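PDB 4N4P: acylneuraminate lyase from Mycoplasma synoviae, which belongs to the dihydrodipicolinate synthase family of TIM-barrel proteins and assembles from four chains. Local coordinates for residues Ile106-Pro111 / His122-Glu127; Glu127-Ala132 / Leu158-Val163. One frame throughout, in Å; residues are numbered along the deposited sequence.

How the contacts relate
Both contacts depend on helix 118-131, and they use successive turns of it. In contact 1 the turn at Tyr124 and Tyr125 meets segment 106-111, on and after strand 105-108; in contact 2 the C-terminal part of the helix, around Ser129, meets the turn that leads into strand 163-168. Their centres lie about 8 Å apart, Glu127 belongs to both, and along the chain contact 1 closes before contact 2 opens. Apolar side chains join them directly: Ile160 CD1 packs 3.7 Å from Tyr125 CB, and Ile128 CD1 lies 3.8 Å from Ala108 CB. The helix thus meets segment 106-111 through two tyrosine hydrogen bonds and a later connection through packing and one weak hydrogen bond.

Contact 1 (Ile106-Pro111 / His122-Glu127); sequences ISAITP and HHYYEE
Two neighbouring tyrosines of helix 118-131 grip two successive carbonyls, of Ala108 and Ile109, in the segment 106-111. Tyr125 OH donates to Ala108 O at 2.6 Å, the oxygen lying at the edge of the ring and the donor tilted 28° from the carbonyl plane. Tyr124 OH donates to Ile109 O at 2.8 Å, in that carbonyl's plane. CG of Tyr124 stands anti to the backbone N (chi1 162°); the hydroxyl at the far end of the ring reaches Ile109. The tight part of the contact is at Pro111, whose CG sits over the centre of the Tyr124 ring, 3.5 Å from its centroid and 11° off the normal, a CH-pi contact, while Pro111 CD lies near CD1 and CE1. Ala108 CB touches both tyrosines, 3.8 Å from Tyr125 CE1 and also close to Tyr124 OH. The wetter side lies at Thr110. One water donates to Tyr125 OH and hydrogen-bonds Thr110 OG1 at 2.6 Å; another donates to Tyr124 OH at 3.0 Å but reaches Thr110 O only weakly. Each phenol oxygen therefore donates to a carbonyl and accepts from water, which fixes both hydroxyls in place. Beyond the pair, Tyr125 OH accepts a weak hydrogen bond from Tyr139 N, and Ile109 packs on Tyr113 of the second subunit. The arrangement belongs to a beta-alpha-beta unit of the TIM barrel, the helix packing back against its preceding strand.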
loop_
_atom_site.group_PDB
_atom_site.type_symbol
_atom_site.label_atom_id
_atom_site.label_comp_id
_atom_site.label_asym_id
_atom_site.label_seq_id
_atom_site.Cartn_x
_atom_site.Cartn_y
_atom_site.Cartn_z
ATOM N N ILE A 106 28.979 3.513 14.914
ATOM C CA ILE A 106 28.694 2.767 13.702
ATOM C C ILE A 106 27.192 2.669 13.583
ATOM O O ILE A 106 26.459 2.937 14.550
ATOM C CB ILE A 106 29.314 1.330 13.706
ATOM C CG1 ILE A 106 28.896 0.569 14.979
ATOM C CG2 ILE A 106 30.839 1.391 13.543
ATOM C CD1 ILE A 106 29.350 -0.883 15.041
ATOM N N SER A 107 26.723 2.314 12.386
ATOM C CA SER A 107 25.319 2.028 12.201
ATOM C C SER A 107 25.267 0.807 11.304
ATOM O O SER A 107 26.261 0.469 10.655
ATOM C CB SER A 107 24.584 3.219 11.552
ATOM O OG SER A 107 25.008 3.348 10.202
ATOM N N ALA A 108 24.109 0.152 11.245
ATOM C CA ALA A 108 23.948 -0.983 10.334
ATOM C C ALA A 108 22.528 -0.989 9.828
ATOM O O ALA A 108 21.574 -1.006 10.616
ATOM C CB ALA A 108 24.260 -2.294 11.030
ATOM N N ILE A 109 22.380 -0.962 8.510
ATOM C CA ILE A 109 21.064 -1.104 7.916
ATOM C C ILE A 109 20.362 -2.405 8.345
ATOM O O ILE A 109 21.009 -3.407 8.645
ATOM C CB ILE A 109 21.143 -1.035 6.384
ATOM C CG1 ILE A 109 22.133 -2.094 5.870
ATOM C CG2 ILE A 109 21.644 0.346 5.955
ATOM C CD1 ILE A 109 21.679 -2.653 4.580
ATOM N N THR A 110 19.038 -2.382 8.332
ATOM C CA THR A 110 18.220 -3.581 8.440
ATOM C C THR A 110 18.635 -4.597 7.364
ATOM O O THR A 110 18.807 -4.213 6.210
ATOM C CB THR A 110 16.730 -3.211 8.160
ATOM O OG1 THR A 110 16.365 -2.053 8.928
ATOM C CG2 THR A 110 15.796 -4.360 8.497
ATOM N N PRO A 111 18.745 -5.897 7.726
ATOM C CA PRO A 111 18.957 -6.914 6.691
ATOM C C PRO A 111 17.932 -6.735 5.563
ATOM O O PRO A 111 16.739 -6.586 5.814
ATOM C CB PRO A 111 18.739 -8.221 7.445
ATOM C CG PRO A 111 19.178 -7.910 8.861
ATOM C CD PRO A 111 18.633 -6.500 9.073
ATOM N N HIS A 122 16.953 -9.046 15.182
ATOM C CA HIS A 122 17.488 -8.925 16.546
ATOM C C HIS A 122 18.835 -9.643 16.657
ATOM O O HIS A 122 19.806 -9.091 17.173
ATOM C CB HIS A 122 16.492 -9.480 17.572
ATOM C CG HIS A 122 16.913 -9.280 18.995
ATOM N ND1 HIS A 122 16.333 -8.335 19.817
ATOM C CD2 HIS A 122 17.861 -9.894 19.736
ATOM C CE1 HIS A 122 16.905 -8.386 21.007
ATOM N NE2 HIS A 122 17.842 -9.315 20.980
ATOM N N HIS A 123 18.887 -10.870 16.146
ATOM C CA HIS A 123 20.091 -11.697 16.224
ATOM C C HIS A 123 21.237 -11.100 15.417
ATOM O O HIS A 123 22.401 -11.168 15.825
ATOM C CB HIS A 123 19.799 -13.139 15.752
ATOM C CG HIS A 123 20.940 -14.083 15.989
ATOM N ND1 HIS A 123 21.092 -14.782 17.168
ATOM C CD2 HIS A 123 22.008 -14.407 15.222
ATOM C CE1 HIS A 123 22.190 -15.519 17.106
ATOM N NE2 HIS A 123 22.767 -15.307 15.935
ATOM N N TYR A 124 20.896 -10.490 14.273
ATOM C CA TYR A 124 21.865 -9.783 13.443
ATOM C C TYR A 124 22.505 -8.648 14.229
ATOM O O TYR A 124 23.711 -8.551 14.288
ATOM C CB TYR A 124 21.124 -9.280 12.218
ATOM C CG TYR A 124 21.714 -8.177 11.376
ATOM C CD1 TYR A 124 21.306 -6.840 11.545
ATOM C CD2 TYR A 124 22.603 -8.474 10.338
ATOM C CE1 TYR A 124 21.812 -5.817 10.721
ATOM C CE2 TYR A 124 23.105 -7.474 9.505
ATOM C CZ TYR A 124 22.703 -6.156 9.684
ATOM O OH TYR A 124 23.207 -5.197 8.822
ATOM N N TYR A 125 21.700 -7.822 14.900
ATOM C CA TYR A 125 22.303 -6.734 15.674
ATOM C C TYR A 125 23.107 -7.249 16.881
ATOM O O TYR A 125 24.196 -6.729 17.191
ATOM C CB TYR A 125 21.236 -5.746 16.088
ATOM C CG TYR A 125 20.836 -4.830 14.956
ATOM C CD1 TYR A 125 21.739 -3.879 14.442
ATOM C CD2 TYR A 125 19.554 -4.882 14.428
ATOM C CE1 TYR A 125 21.356 -3.013 13.399
ATOM C CE2 TYR A 125 19.164 -4.034 13.401
ATOM C CZ TYR A 125 20.064 -3.104 12.895
ATOM O OH TYR A 125 19.640 -2.267 11.890
ATOM N N GLU A 126 22.599 -8.303 17.515
ATOM C CA GLU A 126 23.340 -8.986 18.587
ATOM C C GLU A 126 24.735 -9.428 18.129
ATOM O O GLU A 126 25.729 -9.167 18.790
ATOM C CB GLU A 126 22.572 -10.212 19.072
ATOM C CG GLU A 126 21.417 -9.930 19.971
ATOM C CD GLU A 126 20.914 -11.200 20.604
ATOM O OE1 GLU A 126 20.083 -11.891 19.986
ATOM O OE2 GLU A 126 21.348 -11.492 21.737
ATOM N N GLU A 127 24.809 -10.120 17.000
ATOM C CA GLU A 127 26.102 -10.565 16.490
ATOM C C GLU A 127 27.057 -9.382 16.228
ATOM O O GLU A 127 28.228 -9.454 16.561
ATOM C CB GLU A 127 25.918 -11.386 15.223
ATOM C CG GLU A 127 25.303 -12.744 15.440
ATOM C CD GLU A 127 25.687 -13.710 14.336
ATOM O OE1 GLU A 127 24.770 -14.304 13.732
ATOM O OE2 GLU A 127 26.899 -13.859 14.061
HETATM O O HOH W 1 22.025 -5.570 6.130
HETATM O O HOH W 2 16.887 -2.330 11.467
#

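Contact 2 (Glu127-Ala132 / Leu158-Val163); sequences EISKAA and LEIKNV
Ser129 and Asn162 meet where the C-terminal part of helix 118-131 faces the loop before strand 163-168. The amide nitrogen Asn162 ND2 reaches Ser129 O at 3.2 Å, a weak hydrogen bond bent to 126° at the hydrogen. Beside it Ser129 CB packs against the loop, 3.2 Å from Lys161 O, and Ile160 CG2 lies 3.9 Å from Ser129 CB. The serine hydroxyl is engaged within its own helix. Its OG stands between the backbone N and the carbonyl carbon (chi1 74°) and hydrogen-bonds Glu126 O, leaving mainly CB to meet the loop. A water donates to Ser129 O at 2.7 Å and accepts weakly from Lys161 NZ, adding a bridge on the more exposed side. Farther out, a type II beta turn from Ile160 to Val163, closed by Val163 N to Ile160 O at 3.0 Å, presents Lys161 and Asn162 to the helix. Asp133, just past the helix, is the partner of both: its OD1 forms a salt bridge with Lys161 NZ and takes only a weak hydrogen bond from Asn162 ND2. A backbone hydrogen bond between Asn162 and Met136 ties the turn to strand 136-139. The chemistry implies that direct polar attraction between helix and loop is modest: Ser129 O receives one weak amide bond and one from water, while the charged partner of Lys161 is Asp133, outside both segments.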
loop_
_atom_site.group_PDB
_atom_site.type_symbol
_atom_site.label_atom_id
_atom_site.label_comp_id
_atom_site.label_asym_id
_atom_site.label_seq_id
_atom_site.Cartn_x
_atom_site.Cartn_y
_atom_site.Cartn_z
ATOM N N GLU A 127 24.809 -10.120 17.000
ATOM C CA GLU A 127 26.102 -10.565 16.490
ATOM C C GLU A 127 27.057 -9.382 16.228
ATOM O O GLU A 127 28.228 -9.454 16.561
ATOM C CB GLU A 127 25.918 -11.386 15.223
ATOM C CG GLU A 127 25.303 -12.744 15.440
ATOM C CD GLU A 127 25.687 -13.710 14.336
ATOM O OE1 GLU A 127 24.770 -14.304 13.732
ATOM O OE2 GLU A 127 26.899 -13.859 14.061
ATOM N N ILE A 128 26.562 -8.295 15.630
ATOM C CA ILE A 128 27.440 -7.147 15.364
ATOM C C ILE A 128 27.961 -6.553 16.688
ATOM O O ILE A 128 29.118 -6.179 16.793
ATOM C CB ILE A 128 26.760 -6.037 14.513
ATOM C CG1 ILE A 128 26.215 -6.619 13.204
ATOM C CG2 ILE A 128 27.773 -4.879 14.221
ATOM C CD1 ILE A 128 25.210 -5.685 12.468
ATOM N N SER A 129 27.105 -6.508 17.698
ATOM C CA SER A 129 27.460 -5.915 19.000
ATOM C C SER A 129 28.624 -6.620 19.696
ATOM O O SER A 129 29.397 -5.990 20.394
ATOM C CB SER A 129 26.249 -5.937 19.929
ATOM O OG SER A 129 26.002 -7.251 20.412
ATOM N N LYS A 130 28.737 -7.929 19.511
ATOM C CA LYS A 130 29.823 -8.686 20.146
ATOM C C LYS A 130 31.192 -8.368 19.560
ATOM O O LYS A 130 32.214 -8.628 20.194
ATOM C CB LYS A 130 29.552 -10.178 20.036
ATOM C CG LYS A 130 28.870 -10.794 21.242
ATOM C CD LYS A 130 27.380 -10.680 21.194
ATOM C CE LYS A 130 26.726 -11.859 21.914
ATOM N NZ LYS A 130 25.238 -11.685 21.907
ATOM N N ALA A 131 31.221 -7.806 18.347
ATOM C CA ALA A 131 32.475 -7.616 17.610
ATOM C C ALA A 131 33.409 -6.555 18.190
ATOM O O ALA A 131 34.633 -6.693 18.113
ATOM C CB ALA A 131 32.180 -7.298 16.129
ATOM N N ALA A 132 32.842 -5.482 18.733
ATOM C CA ALA A 132 33.638 -4.346 19.192
ATOM C C ALA A 132 32.789 -3.472 20.077
ATOM O O ALA A 132 31.568 -3.404 19.916
ATOM C CB ALA A 132 34.158 -3.516 18.013
ATOM N N LEU A 158 16.723 -1.609 20.582
ATOM C CA LEU A 158 17.454 -0.489 21.209
ATOM C C LEU A 158 18.217 -0.910 22.458
ATOM O O LEU A 158 19.158 -0.228 22.868
ATOM C CB LEU A 158 16.483 0.654 21.571
ATOM C CG LEU A 158 15.924 1.427 20.371
ATOM C CD1 LEU A 158 14.778 2.391 20.758
ATOM C CD2 LEU A 158 17.070 2.178 19.690
ATOM N N GLU A 159 17.794 -2.013 23.061
ATOM C CA GLU A 159 18.386 -2.488 24.313
ATOM C C GLU A 159 19.617 -3.364 24.122
ATOM O O GLU A 159 20.336 -3.656 25.075
ATOM C CB GLU A 159 17.363 -3.278 25.100
ATOM C CG GLU A 159 16.526 -2.412 25.995
ATOM C CD GLU A 159 15.317 -3.155 26.508
ATOM O OE1 GLU A 159 15.366 -4.414 26.620
ATOM O OE2 GLU A 159 14.314 -2.467 26.791
ATOM N N ILE A 160 19.869 -3.763 22.882
ATOM C CA ILE A 160 21.036 -4.592 22.563
ATOM C C ILE A 160 22.341 -3.919 23.017
ATOM O O ILE A 160 22.484 -2.694 22.947
ATOM C CB ILE A 160 21.029 -4.963 21.044
ATOM C CG1 ILE A 160 19.886 -5.949 20.777
ATOM C CG2 ILE A 160 22.386 -5.497 20.579
ATOM C CD1 ILE A 160 19.492 -6.132 19.279
ATOM N N LYS A 161 23.272 -4.721 23.541
ATOM C CA LYS A 161 24.549 -4.207 24.002
ATOM C C LYS A 161 25.185 -3.245 22.983
ATOM O O LYS A 161 25.235 -3.540 21.781
ATOM C CB LYS A 161 25.508 -5.373 24.320
ATOM C CG LYS A 161 26.856 -4.924 24.858
ATOM C CD LYS A 161 27.799 -6.126 25.078
ATOM C CE LYS A 161 28.996 -5.732 25.929
ATOM N NZ LYS A 161 30.037 -5.018 25.144
ATOM N N ASN A 162 25.615 -2.075 23.476
ATOM C CA ASN A 162 26.303 -1.045 22.676
ATOM C C ASN A 162 25.396 -0.203 21.781
ATOM O O ASN A 162 25.867 0.774 21.195
ATOM C CB ASN A 162 27.467 -1.597 21.820
ATOM C CG ASN A 162 28.580 -2.204 22.650
ATOM O OD1 ASN A 162 28.972 -1.660 23.690
ATOM N ND2 ASN A 162 29.120 -3.331 22.175
ATOM N N VAL A 163 24.119 -0.563 21.681
ATOM C CA VAL A 163 23.184 0.257 20.899
ATOM C C VAL A 163 22.837 1.523 21.682
ATOM O O VAL A 163 22.326 1.443 22.816
ATOM C CB VAL A 163 21.899 -0.491 20.496
ATOM C CG1 VAL A 163 20.919 0.468 19.813
ATOM C CG2 VAL A 163 22.222 -1.679 19.543
HETATM O O HOH W 3 31.445 -5.995 22.186
#